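Local coordinates for protein 2-Cys peroxiredoxin (Plasmodium yoelii, PDB 2H01) that probably reduces hydrogen peroxide and organic hydroperoxides to water and alcohols as a thiol-specific, thioredoxin-linked peroxidase of the peroxiredoxin family, at residues A11-G16 with K96-S101; P40-F45 with S72-F77. All coordinates share one frame; numbering follows the deposited sequence.

Contact 1. Residues A11-G16 with K96-S101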
loop_
_atom_site.group_PDB
_atom_site.type_symbol
_atom_site.label_atom_id
_atom_site.label_comp_id
_atom_site.label_asym_id
_atom_site.label_seq_id
_atom_site.Cartn_x
_atom_site.Cartn_y
_atom_site.Cartn_z
ATOM N N ALA A 11 -5.215 12.163 3.843
ATOM C CA ALA A 11 -5.693 12.269 2.461
ATOM C C ALA A 11 -7.166 11.983 2.218
ATOM O O ALA A 11 -7.806 11.272 2.989
ATOM C CB ALA A 11 -4.855 11.362 1.557
ATOM N N GLU A 12 -7.696 12.560 1.140
ATOM C CA GLU A 12 -9.081 12.334 0.744
ATOM C C GLU A 12 -9.074 10.887 0.258
ATOM O O GLU A 12 -8.036 10.392 -0.185
ATOM C CB GLU A 12 -9.499 13.262 -0.410
ATOM C CG GLU A 12 -9.632 14.747 -0.057
ATOM C CD GLU A 12 -10.647 15.012 1.052
ATOM O OE1 GLU A 12 -10.370 14.641 2.212
ATOM O OE2 GLU A 12 -11.723 15.588 0.769
ATOM N N ALA A 13 -10.214 10.215 0.321
ATOM C CA ALA A 13 -10.247 8.821 -0.088
ATOM C C ALA A 13 -11.578 8.335 -0.624
ATOM O O ALA A 13 -12.635 8.872 -0.300
ATOM C CB ALA A 13 -9.828 7.938 1.085
ATOM N N VAL A 14 -11.487 7.405 -1.560
ATOM C CA VAL A 14 -12.617 6.630 -1.994
ATOM C C VAL A 14 -12.569 5.246 -1.422
ATOM O O VAL A 14 -11.628 4.497 -1.657
ATOM C CB VAL A 14 -12.652 6.471 -3.475
ATOM C CG1 VAL A 14 -13.986 5.937 -3.895
ATOM C CG2 VAL A 14 -12.341 7.752 -4.137
ATOM N N PHE A 15 -13.605 4.900 -0.682
ATOM C CA PHE A 15 -13.662 3.577 -0.073
ATOM C C PHE A 15 -14.226 2.508 -1.003
ATOM O O PHE A 15 -14.626 2.797 -2.131
ATOM C CB PHE A 15 -14.496 3.646 1.210
ATOM C CG PHE A 15 -13.944 4.591 2.246
ATOM C CD1 PHE A 15 -12.680 4.385 2.794
ATOM C CD2 PHE A 15 -14.692 5.678 2.685
ATOM C CE1 PHE A 15 -12.170 5.247 3.771
ATOM C CE2 PHE A 15 -14.189 6.549 3.662
ATOM C CZ PHE A 15 -12.927 6.331 4.206
ATOM N N GLY A 16 -14.247 1.273 -0.529
ATOM C CA GLY A 16 -15.034 0.237 -1.162
ATOM C C GLY A 16 -16.470 0.649 -1.376
ATOM O O GLY A 16 -16.973 0.598 -2.479
ATOM N N LYS A 96 -12.528 -3.326 -3.651
ATOM C CA LYS A 96 -13.201 -3.351 -2.383
ATOM C C LYS A 96 -12.347 -2.764 -1.260
ATOM O O LYS A 96 -12.775 -2.667 -0.121
ATOM C CB LYS A 96 -13.720 -4.746 -2.090
ATOM C CG LYS A 96 -14.995 -5.057 -2.833
ATOM C CD LYS A 96 -16.042 -3.984 -2.583
ATOM C CE LYS A 96 -17.161 -3.982 -3.623
ATOM N NZ LYS A 96 -18.029 -5.174 -3.625
ATOM N N HIS A 97 -11.150 -2.323 -1.614
ATOM C CA HIS A 97 -10.256 -1.702 -0.636
ATOM C C HIS A 97 -10.115 -0.215 -0.992
ATOM O O HIS A 97 -10.398 0.184 -2.117
ATOM C CB HIS A 97 -8.890 -2.405 -0.607
ATOM C CG HIS A 97 -8.106 -2.299 -1.878
ATOM N ND1 HIS A 97 -7.252 -1.251 -2.139
ATOM C CD2 HIS A 97 -7.998 -3.144 -2.930
ATOM C CE1 HIS A 97 -6.642 -1.457 -3.293
ATOM N NE2 HIS A 97 -7.078 -2.600 -3.793
ATOM N N THR A 98 -9.682 0.605 -0.047
ATOM C CA THR A 98 -9.590 2.034 -0.302
ATOM C C THR A 98 -8.432 2.562 -1.143
ATOM O O THR A 98 -7.321 2.043 -1.115
ATOM C CB THR A 98 -9.669 2.849 1.038
ATOM O OG1 THR A 98 -8.691 3.900 1.035
ATOM C CG2 THR A 98 -9.475 1.955 2.237
ATOM N N LEU A 99 -8.733 3.591 -1.928
ATOM C CA LEU A 99 -7.742 4.253 -2.766
ATOM C C LEU A 99 -7.624 5.678 -2.217
ATOM O O LEU A 99 -8.633 6.353 -2.013
ATOM C CB LEU A 99 -8.209 4.288 -4.226
ATOM C CG LEU A 99 -8.370 2.946 -4.960
ATOM C CD1 LEU A 99 -8.865 3.193 -6.382
ATOM C CD2 LEU A 99 -7.038 2.208 -4.995
ATOM N N ILE A 100 -6.615 6.230 -2.092
ATOM C CA ILE A 100 -6.495 7.591 -1.584
ATOM C C ILE A 100 -5.904 8.523 -2.635
ATOM O O ILE A 100 -5.208 8.067 -3.562
ATOM C CB ILE A 100 -5.631 7.616 -0.309
ATOM C CG1 ILE A 100 -4.231 7.071 -0.602
ATOM C CG2 ILE A 100 -6.296 6.818 0.802
ATOM C CD1 ILE A 100 -3.247 7.278 0.528
ATOM N N SER A 101 -6.044 9.707 -2.369
ATOM C CA SER A 101 -5.713 10.687 -3.385
ATOM C C SER A 101 -4.612 11.613 -2.927
ATOM O O SER A 101 -4.798 12.372 -1.976
ATOM C CB SER A 101 -6.960 11.503 -3.744
ATOM O OG SER A 101 -6.644 12.605 -4.582
HETATM O O HOH W 1 -11.911 2.092 -3.524
#

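Contact 2. Residues P40-F45 with S72-F77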
loop_
_atom_site.group_PDB
_atom_site.type_symbol
_atom_site.label_atom_id
_atom_site.label_comp_id
_atom_site.label_asym_id
_atom_site.label_seq_id
_atom_site.Cartn_x
_atom_site.Cartn_y
_atom_site.Cartn_z
ATOM N N PRO A 40 1.497 5.115 -10.781
ATOM C CA PRO A 40 1.538 6.395 -11.492
ATOM C C PRO A 40 0.209 7.129 -11.669
ATOM O O PRO A 40 -0.010 8.204 -11.109
ATOM C CB PRO A 40 2.145 6.023 -12.849
ATOM C CG PRO A 40 2.970 4.807 -12.555
ATOM C CD PRO A 40 2.087 4.039 -11.600
ATOM N N LEU A 41 -0.677 6.532 -12.456
ATOM C CA LEU A 41 -1.939 7.176 -12.779
ATOM C C LEU A 41 -3.127 6.274 -13.007
ATOM O O LEU A 41 -3.004 5.073 -13.236
ATOM C CB LEU A 41 -1.767 8.006 -14.050
ATOM C CG LEU A 41 -0.705 9.097 -14.086
ATOM C CD1 LEU A 41 -0.482 9.526 -15.531
ATOM C CD2 LEU A 41 -1.143 10.269 -13.216
ATOM N N ASP A 42 -4.284 6.918 -12.975
ATOM C CA ASP A 42 -5.569 6.300 -13.223
ATOM C C ASP A 42 -5.810 6.397 -14.733
ATOM O O ASP A 42 -5.189 7.208 -15.414
ATOM C CB ASP A 42 -6.658 7.099 -12.514
ATOM C CG ASP A 42 -6.748 6.803 -11.029
ATOM O OD1 ASP A 42 -5.761 6.340 -10.412
ATOM O OD2 ASP A 42 -7.833 7.067 -10.484
ATOM N N PHE A 43 -6.710 5.567 -15.250
ATOM C CA PHE A 43 -7.073 5.601 -16.663
ATOM C C PHE A 43 -5.998 5.478 -17.759
ATOM O O PHE A 43 -6.288 5.814 -18.901
ATOM C CB PHE A 43 -7.890 6.880 -16.933
ATOM C CG PHE A 43 -9.306 6.839 -16.392
ATOM C CD1 PHE A 43 -10.244 5.949 -16.914
ATOM C CD2 PHE A 43 -9.710 7.719 -15.393
ATOM C CE1 PHE A 43 -11.569 5.946 -16.448
ATOM C CE2 PHE A 43 -11.028 7.725 -14.920
ATOM C CZ PHE A 43 -11.957 6.842 -15.448
ATOM N N THR A 44 -4.782 5.019 -17.454
ATOM C CA THR A 44 -3.764 4.886 -18.511
ATOM C C THR A 44 -4.059 3.647 -19.341
ATOM O O THR A 44 -5.033 2.955 -19.087
ATOM C CB THR A 44 -2.306 4.744 -17.964
ATOM O OG1 THR A 44 -2.136 3.452 -17.361
ATOM C CG2 THR A 44 -1.988 5.854 -16.952
ATOM N N PHE A 45 -3.211 3.361 -20.324
ATOM C CA PHE A 45 -3.420 2.193 -21.182
ATOM C C PHE A 45 -2.608 0.982 -20.739
ATOM O O PHE A 45 -2.555 -0.038 -21.422
ATOM C CB PHE A 45 -3.117 2.542 -22.644
ATOM C CG PHE A 45 -4.025 3.612 -23.208
ATOM C CD1 PHE A 45 -5.386 3.620 -22.899
ATOM C CD2 PHE A 45 -3.526 4.599 -24.045
ATOM C CE1 PHE A 45 -6.230 4.596 -23.411
ATOM C CE2 PHE A 45 -4.363 5.586 -24.567
ATOM C CZ PHE A 45 -5.721 5.586 -24.250
ATOM N N SER A 72 -2.213 7.165 -5.764
ATOM C CA SER A 72 -1.744 7.759 -7.022
ATOM C C SER A 72 -2.023 9.252 -6.867
ATOM O O SER A 72 -2.870 9.653 -6.064
ATOM C CB SER A 72 -2.489 7.226 -8.250
ATOM O OG SER A 72 -3.648 7.991 -8.531
ATOM N N VAL A 73 -1.319 10.076 -7.625
ATOM C CA VAL A 73 -1.506 11.511 -7.509
ATOM C C VAL A 73 -2.853 12.038 -8.037
ATOM O O VAL A 73 -3.119 13.237 -7.953
ATOM C CB VAL A 73 -0.337 12.261 -8.196
ATOM C CG1 VAL A 73 0.997 11.789 -7.599
ATOM C CG2 VAL A 73 -0.368 12.023 -9.685
ATOM N N ASP A 74 -3.669 11.154 -8.604
ATOM C CA ASP A 74 -5.024 11.474 -9.055
ATOM C C ASP A 74 -5.964 11.951 -7.937
ATOM O O ASP A 74 -5.748 11.663 -6.772
ATOM C CB ASP A 74 -5.651 10.266 -9.771
ATOM C CG ASP A 74 -4.932 9.885 -11.060
ATOM O OD1 ASP A 74 -5.135 10.535 -12.083
ATOM O OD2 ASP A 74 -4.159 8.925 -11.157
ATOM N N SER A 75 -7.011 12.679 -8.304
ATOM C CA SER A 75 -7.975 13.173 -7.317
ATOM C C SER A 75 -8.944 12.059 -6.925
ATOM O O SER A 75 -8.997 11.013 -7.582
ATOM C CB SER A 75 -8.779 14.341 -7.899
ATOM O OG SER A 75 -9.606 13.888 -8.961
ATOM N N LYS A 76 -9.713 12.288 -5.860
ATOM C CA LYS A 76 -10.679 11.292 -5.418
ATOM C C LYS A 76 -11.796 11.146 -6.445
ATOM O O LYS A 76 -12.372 10.067 -6.598
ATOM C CB LYS A 76 -11.270 11.653 -4.048
ATOM C CG LYS A 76 -11.997 12.989 -3.946
ATOM C CD LYS A 76 -12.795 13.021 -2.634
ATOM C CE LYS A 76 -13.657 14.271 -2.472
ATOM N NZ LYS A 76 -12.830 15.478 -2.214
ATOM N N PHE A 77 -12.096 12.230 -7.153
ATOM C CA PHE A 77 -13.134 12.198 -8.173
ATOM C C PHE A 77 -12.725 11.286 -9.324
ATOM O O PHE A 77 -13.548 10.543 -9.855
ATOM C CB PHE A 77 -13.409 13.607 -8.678
ATOM C CG PHE A 77 -13.946 14.517 -7.621
ATOM C CD1 PHE A 77 -15.264 14.403 -7.197
ATOM C CD2 PHE A 77 -13.134 15.469 -7.030
ATOM C CE1 PHE A 77 -15.769 15.224 -6.200
ATOM C CE2 PHE A 77 -13.630 16.299 -6.029
ATOM C CZ PHE A 77 -14.953 16.177 -5.612
HETATM O O HOH W 2 0.976 8.771 -8.669
#

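Contact 1. Residues A11-G16 with K96-S101
Phe-15 and Thr-98 lie side by side and point the same way, ring atom CD1 of Phe-15 reaching 3.8 Å from CB of Thr-98. CG of Phe-15 stands anti to the carbonyl carbon (chi1 -60°), and CB of Thr-98 meets the ring obliquely. On that side of the two strands the methyl of Ala-13 faces the CG2 branch of Ile-100 at 3.7 Å. Val-14 and Leu-99 form an antiparallel hydrogen-bonded pair whose side chains turn to the other side, against helix 76-83, where both touch His-79. Between them Leu-99 N donates to Val-14 O at 3.0 Å and Val-14 N to Leu-99 O at 3.1 Å. Strand 98-101 thereby joins the antiparallel strand 10-14 to strand 66-72, which runs parallel to it, in the central sheet of the thioredoxin-like peroxiredoxin fold. Next to this pair a water lies 3.1 Å from Val-14 O and 2.8 Å from His-97 O and bridges the two carbonyls. Gly-16 CA packs 3.8 Å from Lys-96 O, glycine bringing the two backbones close. The buried hydroxyl OG1 of Thr-98 finds no polar partner. Strand 20-24 flanks residues 11-14 on their far edge.

Contact 2. Residues P40-F45 with S72-F77
The carboxylates of Asp-42 and Asp-74 lie against each other, CG to CG 3.6 Å, with planes 32° apart, the side chains sliding past in opposite directions. Above the Asp-74 group stands the backbone N of Asp-42, which donates to OD2 at 2.7 Å from 39° out of the carboxylate plane. The hydroxyl of Ser-72 instead takes the anti lone pair of the same OD2, at 2.8 Å, so two donors grip this oxygen. Ser-72 OG is placed for this between its backbone N and carbonyl carbon (chi1 89°). OD1 of Asp-42 lies only 3.1 Å from Asp-74 OD2; two acceptors so close would repel if both were charged, which may favour a proton on one of them. Asp-42 OD1 and OD2 are also hydrogen-bonded to Tyr-39 OH and His-79 ND1, which may ease the repulsion. Leu-41 CD2 packs at 4.0 Å on Val-73 CG2. A water bridges Pro-40 O and Val-73 N. The contact ties the loop between strand 33-38 and helix 49-56, which carries Cys-47, predicted to form the sulfenic acid, to the turn leaving strand 66-72, where Ser-75 is the N-cap of helix 76-83, while strand 119-127 packs against Pro-40 and Leu-41.

How the contacts relate
Contacts 1 and 2 have centres 12 Å apart and meet directly. Ser-101 OG of contact 1 lies a short 2.5 Å from Asp-74 O of contact 2, a probable hydrogen bond, and Glu-12 OE2 forms a salt bridge to Lys-76 NZ at 3.2 Å. These links join the end of strand 98-101 and Glu-12 in strand 10-14 to the start of helix 76-83, whose His-79 bonds Ile-100 O through NE2 and Asp-42 OD2 through ND1. Contact 2 lies nearer the predicted active site: the Pro-40 side chain is about 11 Å from that of Cys-47, the predicted peroxidatic cysteine, whereas contact 1, within the sheet, lies away from it.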